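Inorganic pyrophosphatase (Helicobacter pylori, PDB 2BQX) catalyses the magnesium-dependent hydrolysis of inorganic pyrophosphate to two phosphate ions, and does so as a homohexamer. Local coordinates at residues D66-L71 and K162-A167; L71-V76 and D131-F136; I105-D110 and S117-I122. All blocks are in the same frame, centred on the assembly; numbering follows the deposited sequence.

Contact 1. Residues D66-L71 and K162-A167; sequences DPVDAL and KVLEKA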
ATOM      1  N   ASP A  66      17.597 -28.932   3.598  1.00 30.34           N
ATOM      2  CA  ASP A  66      16.229 -28.429   3.601  1.00 30.73           C
ATOM      3  C   ASP A  66      15.683 -28.507   2.178  1.00 28.38           C
ATOM      4  O   ASP A  66      16.445 -28.650   1.219  1.00 28.87           O
ATOM      5  CB  ASP A  66      16.196 -26.980   4.104  1.00 33.28           C
ATOM      6  CG  ASP A  66      16.442 -26.870   5.603  1.00 36.89           C
ATOM      7  OD1 ASP A  66      16.674 -25.744   6.085  1.00 39.88           O
ATOM      8  OD2 ASP A  66      16.390 -27.904   6.303  1.00 40.13           O
ATOM      9  N   PRO A  67      14.354 -28.435   2.018  1.00 27.35           N
ATOM     10  CA  PRO A  67      13.790 -28.500   0.668  1.00 24.61           C
ATOM     11  C   PRO A  67      14.495 -27.489  -0.241  1.00 21.90           C
ATOM     12  O   PRO A  67      14.943 -26.445   0.229  1.00 19.86           O
ATOM     13  CB  PRO A  67      12.317 -28.170   0.900  1.00 26.02           C
ATOM     14  CG  PRO A  67      12.063 -28.764   2.265  1.00 27.63           C
ATOM     15  CD  PRO A  67      13.293 -28.330   3.037  1.00 26.33           C
ATOM     16  N   VAL A  68      14.606 -27.799  -1.528  1.00 22.97           N
ATOM     17  CA  VAL A  68      15.278 -26.901  -2.467  1.00 25.21           C
ATOM     18  C   VAL A  68      14.495 -25.589  -2.601  1.00 24.90           C
ATOM     19  O   VAL A  68      13.266 -25.599  -2.677  1.00 25.37           O
ATOM     20  CB  VAL A  68      15.443 -27.579  -3.854  1.00 25.99           C
ATOM     21  CG1 VAL A  68      14.083 -27.928  -4.441  1.00 28.47           C
ATOM     22  CG2 VAL A  68      16.221 -26.670  -4.792  1.00 27.71           C
ATOM     23  N   ASP A  69      15.211 -24.465  -2.613  1.00 24.53           N
ATOM     24  CA  ASP A  69      14.582 -23.141  -2.704  1.00 24.49           C
ATOM     25  C   ASP A  69      14.284 -22.733  -4.138  1.00 23.36           C
ATOM     26  O   ASP A  69      14.965 -23.152  -5.070  1.00 22.59           O
ATOM     27  CB  ASP A  69      15.483 -22.057  -2.098  1.00 27.63           C
ATOM     28  CG  ASP A  69      15.725 -22.244  -0.620  1.00 31.39           C
ATOM     29  OD1 ASP A  69      14.752 -22.524   0.117  1.00 32.55           O
ATOM     30  OD2 ASP A  69      16.889 -22.082  -0.202  1.00 32.31           O
ATOM     31  N   ALA A  70      13.278 -21.887  -4.307  1.00 22.31           N
ATOM     32  CA  ALA A  70      12.919 -21.413  -5.630  1.00 20.92           C
ATOM     33  C   ALA A  70      12.438 -19.975  -5.568  1.00 22.01           C
ATOM     34  O   ALA A  70      11.739 -19.586  -4.636  1.00 21.07           O
ATOM     35  CB  ALA A  70      11.831 -22.287  -6.220  1.00 22.78           C
ATOM     36  N   LEU A  71      12.848 -19.188  -6.552  1.00 20.19           N
ATOM     37  CA  LEU A  71      12.403 -17.816  -6.652  1.00 20.85           C
ATOM     38  C   LEU A  71      11.344 -17.890  -7.732  1.00 20.73           C
ATOM     39  O   LEU A  71      11.549 -18.538  -8.759  1.00 19.65           O
ATOM     40  CB  LEU A  71      13.535 -16.901  -7.114  1.00 22.44           C
ATOM     41  CG  LEU A  71      14.609 -16.593  -6.066  1.00 26.38           C
ATOM     42  CD1 LEU A  71      15.806 -15.909  -6.728  1.00 28.09           C
ATOM     43  CD2 LEU A  71      14.011 -15.691  -4.997  1.00 31.20           C
ATOM     44  N   LYS A 162      18.512 -30.475 -13.564  1.00 24.10           N
ATOM     45  CA  LYS A 162      19.428 -31.418 -12.930  1.00 25.01           C
ATOM     46  C   LYS A 162      19.411 -31.225 -11.421  1.00 23.87           C
ATOM     47  O   LYS A 162      19.388 -32.192 -10.660  1.00 23.37           O
ATOM     48  CB  LYS A 162      20.844 -31.218 -13.471  1.00 26.30           C
ATOM     49  CG  LYS A 162      21.023 -31.728 -14.893  1.00 31.03           C
ATOM     50  CD  LYS A 162      22.443 -31.510 -15.387  1.00 34.61           C
ATOM     51  CE  LYS A 162      22.667 -32.204 -16.718  1.00 37.99           C
ATOM     52  NZ  LYS A 162      21.722 -31.726 -17.764  1.00 39.25           N
ATOM     53  N   VAL A 163      19.415 -29.965 -10.996  1.00 23.37           N
ATOM     54  CA  VAL A 163      19.391 -29.623  -9.580  1.00 23.61           C
ATOM     55  C   VAL A 163      18.115 -30.147  -8.939  1.00 23.80           C
ATOM     56  O   VAL A 163      18.144 -30.732  -7.852  1.00 22.41           O
ATOM     57  CB  VAL A 163      19.476 -28.086  -9.392  1.00 22.37           C
ATOM     58  CG1 VAL A 163      19.321 -27.714  -7.924  1.00 22.32           C
ATOM     59  CG2 VAL A 163      20.811 -27.586  -9.924  1.00 24.81           C
ATOM     60  N   LEU A 164      16.991 -29.937  -9.619  1.00 24.73           N
ATOM     61  CA  LEU A 164      15.706 -30.393  -9.110  1.00 24.22           C
ATOM     62  C   LEU A 164      15.647 -31.914  -8.995  1.00 24.75           C
ATOM     63  O   LEU A 164      15.259 -32.441  -7.960  1.00 26.23           O
ATOM     64  CB  LEU A 164      14.569 -29.909 -10.016  1.00 23.23           C
ATOM     65  CG  LEU A 164      13.173 -30.396  -9.623  1.00 23.74           C
ATOM     66  CD1 LEU A 164      12.817 -29.879  -8.227  1.00 23.51           C
ATOM     67  CD2 LEU A 164      12.167 -29.913 -10.640  1.00 25.57           C
ATOM     68  N   GLU A 165      16.031 -32.617 -10.057  1.00 26.25           N
ATOM     69  CA  GLU A 165      15.985 -34.078 -10.036  1.00 27.02           C
ATOM     70  C   GLU A 165      16.884 -34.649  -8.944  1.00 26.84           C
ATOM     71  O   GLU A 165      16.530 -35.621  -8.276  1.00 26.32           O
ATOM     72  CB  GLU A 165      16.379 -34.646 -11.401  1.00 30.11           C
ATOM     73  CG  GLU A 165      15.501 -34.137 -12.535  1.00 34.05           C
ATOM     74  CD  GLU A 165      15.732 -34.868 -13.843  1.00 38.24           C
ATOM     75  OE1 GLU A 165      16.871 -35.325 -14.080  1.00 41.23           O
ATOM     76  OE2 GLU A 165      14.773 -34.970 -14.642  1.00 38.65           O
ATOM     77  N   LYS A 166      18.050 -34.042  -8.763  1.00 26.53           N
ATOM     78  CA  LYS A 166      18.978 -34.492  -7.736  1.00 26.86           C
ATOM     79  C   LYS A 166      18.342 -34.298  -6.357  1.00 26.95           C
ATOM     80  O   LYS A 166      18.484 -35.144  -5.466  1.00 26.34           O
ATOM     81  CB  LYS A 166      20.281 -33.702  -7.843  1.00 29.12           C
ATOM     82  CG  LYS A 166      21.370 -34.132  -6.892  1.00 35.11           C
ATOM     83  CD  LYS A 166      22.691 -33.507  -7.304  1.00 38.31           C
ATOM     84  CE  LYS A 166      23.822 -34.005  -6.429  1.00 41.51           C
ATOM     85  NZ  LYS A 166      25.134 -33.481  -6.904  1.00 45.07           N
ATOM     86  N   ALA A 167      17.623 -33.191  -6.186  1.00 25.12           N
ATOM     87  CA  ALA A 167      16.966 -32.898  -4.914  1.00 25.35           C
ATOM     88  C   ALA A 167      15.787 -33.839  -4.680  1.00 25.55           C
ATOM     89  O   ALA A 167      15.497 -34.218  -3.544  1.00 24.57           O
ATOM     90  CB  ALA A 167      16.491 -31.444  -4.887  1.00 24.61           C
TER
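Val-68 points its branched side chain at the helix 157-171 and meets Leu-164 and Ala-167, which sit close together on one face of it. Ala-167 approaches head-on: its methyl carbon CB faces Val-68 CB at 4.1 Å, where the two CA atoms are only 6.7 Å apart. Leu-164 comes in from the flank. Its CB bond does not aim at Val-68, but the end of the side chain turns inward and carries CD1 to 4.4 Å from Val-68 CG1. That valine methyl lies between the backbone N and the carbonyl carbon (chi1 61°), which turns it to the Leu-164 side. The contact is wholly apolar and small, with 115 Å² buried in total. The Val-68 backbone N donates to Thr-60 OG1, and the valine side chain also touches Leu-104 of strand 99-108. The next residue, Asp-69, a predicted magnesium ligand, points to the other side of the chain and forms a salt bridge with Lys-103. A C-terminal helix packed against the OB-type barrel, here beside the strand that carries a predicted magnesium ligand, is in keeping with family I soluble pyrophosphatases.

Contact 2. Residues L71-V76 and D131-F136; sequences LVLSDV and DKIKHF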
ATOM      1  N   LEU A  71      12.848 -19.188  -6.552  1.00 20.19           N
ATOM      2  CA  LEU A  71      12.403 -17.816  -6.652  1.00 20.85           C
ATOM      3  C   LEU A  71      11.344 -17.890  -7.732  1.00 20.73           C
ATOM      4  O   LEU A  71      11.549 -18.538  -8.759  1.00 19.65           O
ATOM      5  CB  LEU A  71      13.535 -16.901  -7.114  1.00 22.44           C
ATOM      6  CG  LEU A  71      14.609 -16.593  -6.066  1.00 26.38           C
ATOM      7  CD1 LEU A  71      15.806 -15.909  -6.728  1.00 28.09           C
ATOM      8  CD2 LEU A  71      14.011 -15.691  -4.997  1.00 31.20           C
ATOM      9  N   VAL A  72      10.195 -17.273  -7.491  1.00 19.55           N
ATOM     10  CA  VAL A  72       9.144 -17.269  -8.495  1.00 18.55           C
ATOM     11  C   VAL A  72       9.011 -15.827  -8.962  1.00 19.15           C
ATOM     12  O   VAL A  72       8.464 -14.990  -8.252  1.00 17.34           O
ATOM     13  CB  VAL A  72       7.798 -17.772  -7.920  1.00 19.97           C
ATOM     14  CG1 VAL A  72       6.732 -17.736  -9.011  1.00 18.59           C
ATOM     15  CG2 VAL A  72       7.957 -19.202  -7.399  1.00 18.45           C
ATOM     16  N   LEU A  73       9.552 -15.541 -10.143  1.00 19.44           N
ATOM     17  CA  LEU A  73       9.505 -14.202 -10.716  1.00 20.72           C
ATOM     18  C   LEU A  73       8.115 -13.897 -11.252  1.00 22.14           C
ATOM     19  O   LEU A  73       7.494 -14.719 -11.921  1.00 25.44           O
ATOM     20  CB  LEU A  73      10.550 -14.069 -11.826  1.00 21.08           C
ATOM     21  CG  LEU A  73      11.992 -13.843 -11.350  1.00 20.73           C
ATOM     22  CD1 LEU A  73      12.439 -14.976 -10.444  1.00 23.82           C
ATOM     23  CD2 LEU A  73      12.905 -13.726 -12.556  1.00 23.38           C
ATOM     24  N   SER A  74       7.626 -12.703 -10.953  1.00 22.69           N
ATOM     25  CA  SER A  74       6.289 -12.318 -11.369  1.00 23.20           C
ATOM     26  C   SER A  74       6.167 -10.826 -11.187  1.00 23.11           C
ATOM     27  O   SER A  74       6.975 -10.218 -10.491  1.00 22.50           O
ATOM     28  CB  SER A  74       5.251 -13.018 -10.478  1.00 23.46           C
ATOM     29  OG  SER A  74       3.957 -12.481 -10.689  1.00 27.88           O
ATOM     30  N   ASP A  75       5.169 -10.224 -11.818  1.00 23.10           N
ATOM     31  CA  ASP A  75       4.977  -8.799 -11.629  1.00 23.63           C
ATOM     32  C   ASP A  75       4.179  -8.590 -10.354  1.00 22.94           C
ATOM     33  O   ASP A  75       4.160  -7.486  -9.809  1.00 23.72           O
ATOM     34  CB  ASP A  75       4.231  -8.173 -12.803  1.00 26.30           C
ATOM     35  CG  ASP A  75       5.061  -8.153 -14.069  1.00 27.85           C
ATOM     36  OD1 ASP A  75       6.302  -8.066 -13.965  1.00 28.93           O
ATOM     37  OD2 ASP A  75       4.467  -8.209 -15.160  1.00 29.05           O
ATOM     38  N   VAL A  76       3.516  -9.644  -9.879  1.00 21.75           N
ATOM     39  CA  VAL A  76       2.720  -9.537  -8.658  1.00 21.56           C
ATOM     40  C   VAL A  76       3.324 -10.295  -7.481  1.00 20.83           C
ATOM     41  O   VAL A  76       4.155 -11.179  -7.663  1.00 20.08           O
ATOM     42  CB  VAL A  76       1.266 -10.042  -8.864  1.00 22.48           C
ATOM     43  CG1 VAL A  76       0.610  -9.287 -10.003  1.00 23.39           C
ATOM     44  CG2 VAL A  76       1.250 -11.541  -9.114  1.00 21.87           C
ATOM     45  N   ASP A 131      20.736  -8.936 -12.735  1.00 23.46           N
ATOM     46  CA  ASP A 131      21.688  -8.193 -11.918  1.00 24.77           C
ATOM     47  C   ASP A 131      21.065  -7.785 -10.586  1.00 21.98           C
ATOM     48  O   ASP A 131      21.731  -7.814  -9.553  1.00 20.81           O
ATOM     49  CB  ASP A 131      22.169  -6.932 -12.639  1.00 28.05           C
ATOM     50  CG  ASP A 131      23.024  -7.236 -13.857  1.00 31.92           C
ATOM     51  OD1 ASP A 131      23.613  -8.333 -13.920  1.00 33.34           O
ATOM     52  OD2 ASP A 131      23.115  -6.359 -14.741  1.00 35.84           O
ATOM     53  N   LYS A 132      19.793  -7.393 -10.612  1.00 20.55           N
ATOM     54  CA  LYS A 132      19.112  -6.977  -9.383  1.00 21.21           C
ATOM     55  C   LYS A 132      19.009  -8.149  -8.415  1.00 20.30           C
ATOM     56  O   LYS A 132      19.233  -8.003  -7.214  1.00 19.91           O
ATOM     57  CB  LYS A 132      17.704  -6.436  -9.687  1.00 20.56           C
ATOM     58  CG  LYS A 132      16.904  -6.062  -8.424  1.00 23.91           C
ATOM     59  CD  LYS A 132      15.476  -5.600  -8.730  1.00 25.87           C
ATOM     60  CE  LYS A 132      15.434  -4.252  -9.434  1.00 28.25           C
ATOM     61  NZ  LYS A 132      14.027  -3.764  -9.650  1.00 30.34           N
ATOM     62  N   ILE A 133      18.659  -9.316  -8.940  1.00 20.84           N
ATOM     63  CA  ILE A 133      18.536 -10.499  -8.096  1.00 21.10           C
ATOM     64  C   ILE A 133      19.884 -10.894  -7.506  1.00 22.35           C
ATOM     65  O   ILE A 133      19.998 -11.189  -6.308  1.00 21.62           O
ATOM     66  CB  ILE A 133      17.955 -11.679  -8.889  1.00 19.77           C
ATOM     67  CG1 ILE A 133      16.490 -11.385  -9.221  1.00 22.25           C
ATOM     68  CG2 ILE A 133      18.116 -12.977  -8.096  1.00 20.75           C
ATOM     69  CD1 ILE A 133      15.818 -12.421 -10.083  1.00 24.17           C
ATOM     70  N   LYS A 134      20.912 -10.890  -8.347  1.00 22.94           N
ATOM     71  CA  LYS A 134      22.254 -11.252  -7.905  1.00 24.55           C
ATOM     72  C   LYS A 134      22.769 -10.296  -6.835  1.00 23.57           C
ATOM     73  O   LYS A 134      23.335 -10.718  -5.826  1.00 22.69           O
ATOM     74  CB  LYS A 134      23.213 -11.267  -9.106  1.00 27.60           C
ATOM     75  CG  LYS A 134      24.688 -11.402  -8.740  1.00 32.89           C
ATOM     76  CD  LYS A 134      25.500 -12.015  -9.886  1.00 36.23           C
ATOM     77  CE  LYS A 134      25.445 -11.182 -11.154  1.00 40.20           C
ATOM     78  NZ  LYS A 134      26.146 -11.857 -12.294  1.00 40.67           N
ATOM     79  N   HIS A 135      22.561  -9.004  -7.060  1.00 23.42           N
ATOM     80  CA  HIS A 135      23.011  -7.982  -6.128  1.00 22.38           C
ATOM     81  C   HIS A 135      22.274  -8.081  -4.788  1.00 21.10           C
ATOM     82  O   HIS A 135      22.833  -7.770  -3.732  1.00 21.53           O
ATOM     83  CB  HIS A 135      22.822  -6.604  -6.769  1.00 23.32           C
ATOM     84  CG  HIS A 135      23.125  -5.463  -5.852  1.00 23.21           C
ATOM     85  ND1 HIS A 135      22.147  -4.802  -5.141  1.00 23.97           N
ATOM     86  CD2 HIS A 135      24.300  -4.891  -5.498  1.00 22.70           C
ATOM     87  CE1 HIS A 135      22.707  -3.874  -4.386  1.00 23.63           C
ATOM     88  NE2 HIS A 135      24.012  -3.906  -4.585  1.00 22.76           N
ATOM     89  N   PHE A 136      21.023  -8.523  -4.829  1.00 20.49           N
ATOM     90  CA  PHE A 136      20.248  -8.672  -3.602  1.00 20.86           C
ATOM     91  C   PHE A 136      20.865  -9.747  -2.708  1.00 21.17           C
ATOM     92  O   PHE A 136      21.115  -9.526  -1.519  1.00 21.07           O
ATOM     93  CB  PHE A 136      18.804  -9.061  -3.912  1.00 20.41           C
ATOM     94  CG  PHE A 136      18.002  -9.403  -2.691  1.00 20.38           C
ATOM     95  CD1 PHE A 136      17.480  -8.398  -1.882  1.00 21.46           C
ATOM     96  CD2 PHE A 136      17.790 -10.730  -2.336  1.00 21.83           C
ATOM     97  CE1 PHE A 136      16.754  -8.711  -0.734  1.00 21.98           C
ATOM     98  CE2 PHE A 136      17.066 -11.057  -1.188  1.00 22.63           C
ATOM     99  CZ  PHE A 136      16.546 -10.043  -0.385  1.00 23.62           C
TER
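Leu-71 and Ile-133 mark the closest approach of the two backbones, with CA atoms 9.7 Å apart, so strand end and helix are bridged entirely by side chains. Ile-133 supplies the whole helical side, using its two branches on different leucines. Its CG2, anti to the backbone N, touches Leu-71 CD1 at 4.0 Å, the two side chains running alongside one another in opposite senses. The longer branch stretches out (chi2 176°) and sends CD1 to 4.0 Å from Leu-73 CD2, and here the chains meet tip to tip. Leu-71 and Leu-73 lie two residues apart and both point toward the helix, so both meet the one isoleucine. The arrangement belongs to the OB-type barrel of family I pyrophosphatases, in which the helix 127-139 packs against the barrel; Phe-154 of strand 149-156 and Ile-105 of strand 99-108 extend the same apolar cluster. Another face of the helix meets a second subunit, where His-135 NE2 is hydrogen-bonded to Asp-142 OD2 of that neighbouring chain. Past Leu-73 the chain makes an ST turn: Ser-74 OG accepts the Val-76 backbone N at 3.0 Å with an N-H...O angle of 159°, and Ser-74 O receives Lys-23 NZ.

Contact 3. Residues I105-D110 and S117-I122; sequences IALPID and SYVKDI
Leu-107, on strand 99-108 of the OB-type barrel, presses CD1 against the branch point of Val-119 in the loop that leads from that strand to helix 127-139. The leucine side chain runs roughly perpendicular to the valine. At 3.5 Å from Leu-107 CD1 to Val-119 CB the fit is tighter than a usual carbon contact, and Val-119 CG1 shares it because it stands anti to its own backbone N (chi1 180°). Two residues earlier on the strand, Ile-105 CG2 rests 4.3 Å from Ile-122 CD1, and Phe-154 touches both isoleucines. At the other end the Asp-110 carboxylate turns both oxygens to Ser-117 CB, which sits obliquely off the carboxylate plane with OD1 at 3.2 Å, while the Ser-117 hydroxyl makes a weak bond to Pro-114 O. The next shell fixes the loop backbone. Asp-124 OD2 accepts the N-H groups of both Lys-120 and Asp-121, and Arg-87 NH2 donates to Val-119 O. Two successive bends (chi1 -49°, chi2 -66°) fold the Lys-120 chain back, so that NZ bonds to Ser-117 O at 3.1 Å. A water closes this corner: it accepts from Lys-120 NZ, donates to Ser-117 O at 2.7 Å, and reaches Asp-110 OD2 through a weak bond of 3.3 Å.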
ATOM      1  N   ILE A 105      15.234 -20.780 -10.335  1.00 21.23           N
ATOM      2  CA  ILE A 105      14.605 -19.573 -10.875  1.00 20.66           C
ATOM      3  C   ILE A 105      13.382 -20.042 -11.648  1.00 20.89           C
ATOM      4  O   ILE A 105      13.505 -20.816 -12.602  1.00 20.94           O
ATOM      5  CB  ILE A 105      15.548 -18.816 -11.839  1.00 19.29           C
ATOM      6  CG1 ILE A 105      16.854 -18.444 -11.125  1.00 19.89           C
ATOM      7  CG2 ILE A 105      14.846 -17.569 -12.396  1.00 20.53           C
ATOM      8  CD1 ILE A 105      16.694 -17.598  -9.880  1.00 18.05           C
ATOM      9  N   ALA A 106      12.203 -19.577 -11.249  1.00 19.59           N
ATOM     10  CA  ALA A 106      10.975 -20.011 -11.907  1.00 20.10           C
ATOM     11  C   ALA A 106       9.964 -18.912 -12.191  1.00 21.53           C
ATOM     12  O   ALA A 106      10.116 -17.778 -11.750  1.00 21.29           O
ATOM     13  CB  ALA A 106      10.309 -21.095 -11.065  1.00 18.36           C
ATOM     14  N   LEU A 107       8.919 -19.288 -12.923  1.00 21.61           N
ATOM     15  CA  LEU A 107       7.826 -18.393 -13.279  1.00 21.75           C
ATOM     16  C   LEU A 107       6.532 -19.171 -13.069  1.00 21.71           C
ATOM     17  O   LEU A 107       6.522 -20.401 -13.131  1.00 23.18           O
ATOM     18  CB  LEU A 107       7.936 -17.977 -14.750  1.00 20.67           C
ATOM     19  CG  LEU A 107       9.052 -16.997 -15.129  1.00 23.63           C
ATOM     20  CD1 LEU A 107       9.323 -17.077 -16.617  1.00 25.03           C
ATOM     21  CD2 LEU A 107       8.650 -15.585 -14.722  1.00 23.50           C
ATOM     22  N   PRO A 108       5.424 -18.469 -12.795  1.00 22.31           N
ATOM     23  CA  PRO A 108       4.172 -19.203 -12.604  1.00 21.86           C
ATOM     24  C   PRO A 108       3.857 -19.856 -13.941  1.00 21.60           C
ATOM     25  O   PRO A 108       4.303 -19.368 -14.977  1.00 22.64           O
ATOM     26  CB  PRO A 108       3.169 -18.099 -12.279  1.00 22.19           C
ATOM     27  CG  PRO A 108       4.020 -17.039 -11.641  1.00 23.05           C
ATOM     28  CD  PRO A 108       5.242 -17.033 -12.527  1.00 20.85           C
ATOM     29  N   ILE A 109       3.109 -20.952 -13.937  1.00 22.69           N
ATOM     30  CA  ILE A 109       2.772 -21.578 -15.206  1.00 24.59           C
ATOM     31  C   ILE A 109       1.843 -20.629 -15.952  1.00 26.24           C
ATOM     32  O   ILE A 109       1.131 -19.834 -15.330  1.00 25.66           O
ATOM     33  CB  ILE A 109       2.082 -22.942 -15.015  1.00 24.15           C
ATOM     34  CG1 ILE A 109       0.890 -22.802 -14.067  1.00 25.06           C
ATOM     35  CG2 ILE A 109       3.087 -23.968 -14.481  1.00 23.42           C
ATOM     36  CD1 ILE A 109       0.087 -24.080 -13.917  1.00 25.62           C
ATOM     37  N   ASP A 110       1.855 -20.706 -17.279  1.00 26.61           N
ATOM     38  CA  ASP A 110       1.024 -19.834 -18.109  1.00 29.65           C
ATOM     39  C   ASP A 110      -0.463 -19.864 -17.762  1.00 29.35           C
ATOM     40  O   ASP A 110      -1.166 -18.868 -17.937  1.00 29.11           O
ATOM     41  CB  ASP A 110       1.213 -20.176 -19.595  1.00 30.19           C
ATOM     42  CG  ASP A 110       2.570 -19.756 -20.126  1.00 33.38           C
ATOM     43  OD1 ASP A 110       3.279 -18.997 -19.436  1.00 33.01           O
ATOM     44  OD2 ASP A 110       2.932 -20.173 -21.246  1.00 36.50           O
ATOM     45  N   SER A 117       5.231 -15.509 -20.466  1.00 28.20           N
ATOM     46  CA  SER A 117       5.240 -16.773 -21.187  1.00 29.29           C
ATOM     47  C   SER A 117       6.378 -16.818 -22.207  1.00 29.19           C
ATOM     48  O   SER A 117       6.800 -17.897 -22.621  1.00 30.01           O
ATOM     49  CB  SER A 117       3.902 -16.983 -21.897  1.00 29.34           C
ATOM     50  OG  SER A 117       3.667 -15.955 -22.844  1.00 32.04           O
ATOM     51  N   TYR A 118       6.876 -15.650 -22.607  1.00 29.44           N
ATOM     52  CA  TYR A 118       7.962 -15.569 -23.586  1.00 29.27           C
ATOM     53  C   TYR A 118       9.308 -15.995 -23.015  1.00 29.12           C
ATOM     54  O   TYR A 118      10.252 -16.258 -23.762  1.00 28.95           O
ATOM     55  CB  TYR A 118       8.091 -14.145 -24.145  1.00 29.56           C
ATOM     56  CG  TYR A 118       8.467 -13.098 -23.119  1.00 30.43           C
ATOM     57  CD1 TYR A 118       7.490 -12.456 -22.356  1.00 30.26           C
ATOM     58  CD2 TYR A 118       9.802 -12.760 -22.897  1.00 29.90           C
ATOM     59  CE1 TYR A 118       7.834 -11.507 -21.398  1.00 31.13           C
ATOM     60  CE2 TYR A 118      10.156 -11.814 -21.942  1.00 31.39           C
ATOM     61  CZ  TYR A 118       9.167 -11.191 -21.195  1.00 32.16           C
ATOM     62  OH  TYR A 118       9.511 -10.256 -20.243  1.00 34.53           O
ATOM     63  N   VAL A 119       9.404 -16.043 -21.691  1.00 27.87           N
ATOM     64  CA  VAL A 119      10.643 -16.447 -21.039  1.00 27.39           C
ATOM     65  C   VAL A 119      10.715 -17.968 -21.026  1.00 27.28           C
ATOM     66  O   VAL A 119       9.993 -18.621 -20.276  1.00 27.88           O
ATOM     67  CB  VAL A 119      10.712 -15.921 -19.594  1.00 27.33           C
ATOM     68  CG1 VAL A 119      12.019 -16.366 -18.943  1.00 25.70           C
ATOM     69  CG2 VAL A 119      10.623 -14.395 -19.593  1.00 24.92           C
ATOM     70  N   LYS A 120      11.591 -18.522 -21.860  1.00 28.19           N
ATOM     71  CA  LYS A 120      11.754 -19.971 -21.980  1.00 28.01           C
ATOM     72  C   LYS A 120      12.996 -20.493 -21.268  1.00 26.90           C
ATOM     73  O   LYS A 120      13.041 -21.652 -20.853  1.00 26.44           O
ATOM     74  CB  LYS A 120      11.848 -20.363 -23.456  1.00 31.56           C
ATOM     75  CG  LYS A 120      10.766 -19.774 -24.339  1.00 35.25           C
ATOM     76  CD  LYS A 120       9.395 -20.316 -23.989  1.00 37.59           C
ATOM     77  CE  LYS A 120       8.340 -19.719 -24.909  1.00 39.07           C
ATOM     78  NZ  LYS A 120       6.983 -20.230 -24.597  1.00 41.53           N
ATOM     79  N   ASP A 121      14.002 -19.634 -21.147  1.00 26.12           N
ATOM     80  CA  ASP A 121      15.266 -19.993 -20.514  1.00 25.45           C
ATOM     81  C   ASP A 121      15.854 -18.762 -19.829  1.00 25.94           C
ATOM     82  O   ASP A 121      15.433 -17.636 -20.095  1.00 25.81           O
ATOM     83  CB  ASP A 121      16.231 -20.536 -21.573  1.00 25.02           C
ATOM     84  CG  ASP A 121      17.214 -21.542 -21.008  1.00 26.25           C
ATOM     85  OD1 ASP A 121      17.858 -22.250 -21.814  1.00 27.50           O
ATOM     86  OD2 ASP A 121      17.345 -21.627 -19.766  1.00 23.24           O
ATOM     87  N   ILE A 122      16.831 -18.982 -18.955  1.00 26.96           N
ATOM     88  CA  ILE A 122      17.453 -17.901 -18.197  1.00 26.76           C
ATOM     89  C   ILE A 122      17.834 -16.684 -19.039  1.00 27.18           C
ATOM     90  O   ILE A 122      17.605 -15.542 -18.634  1.00 26.88           O
ATOM     91  CB  ILE A 122      18.710 -18.408 -17.435  1.00 27.75           C
ATOM     92  CG1 ILE A 122      19.110 -17.399 -16.360  1.00 28.50           C
ATOM     93  CG2 ILE A 122      19.863 -18.652 -18.399  1.00 28.53           C
ATOM     94  CD1 ILE A 122      18.192 -17.407 -15.157  1.00 28.25           C
TER
HETATM   95  O   HOH W   1       6.201 -20.391 -21.892  1.00 35.26           O

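Overall arrangement
The chain running through strand 69-72 joins contacts 1 and 2, whose centres lie about 18 Å apart on opposite sides of the chain's centre: Val-68 faces helix 157-171 and Leu-71 faces helix 127-139. Contact 3, about 13 Å from contact 2 between centres, is tied to it through the neighbouring parallel strand, with probable hydrogen bonds from Ala-106 N to Leu-71 O and from Leu-73 N to Ala-106 O, both 2.8 Å. The predicted active-site residues border contacts 1 and 2. Asp-69 is a presumed magnesium ligand, the side chain of Leu-71 comes within about 3 Å of that of Tyr-54, a predicted substrate-binding residue, and Val-68 is about 7 Å from Asp-64 and Asp-101, side chain to side chain.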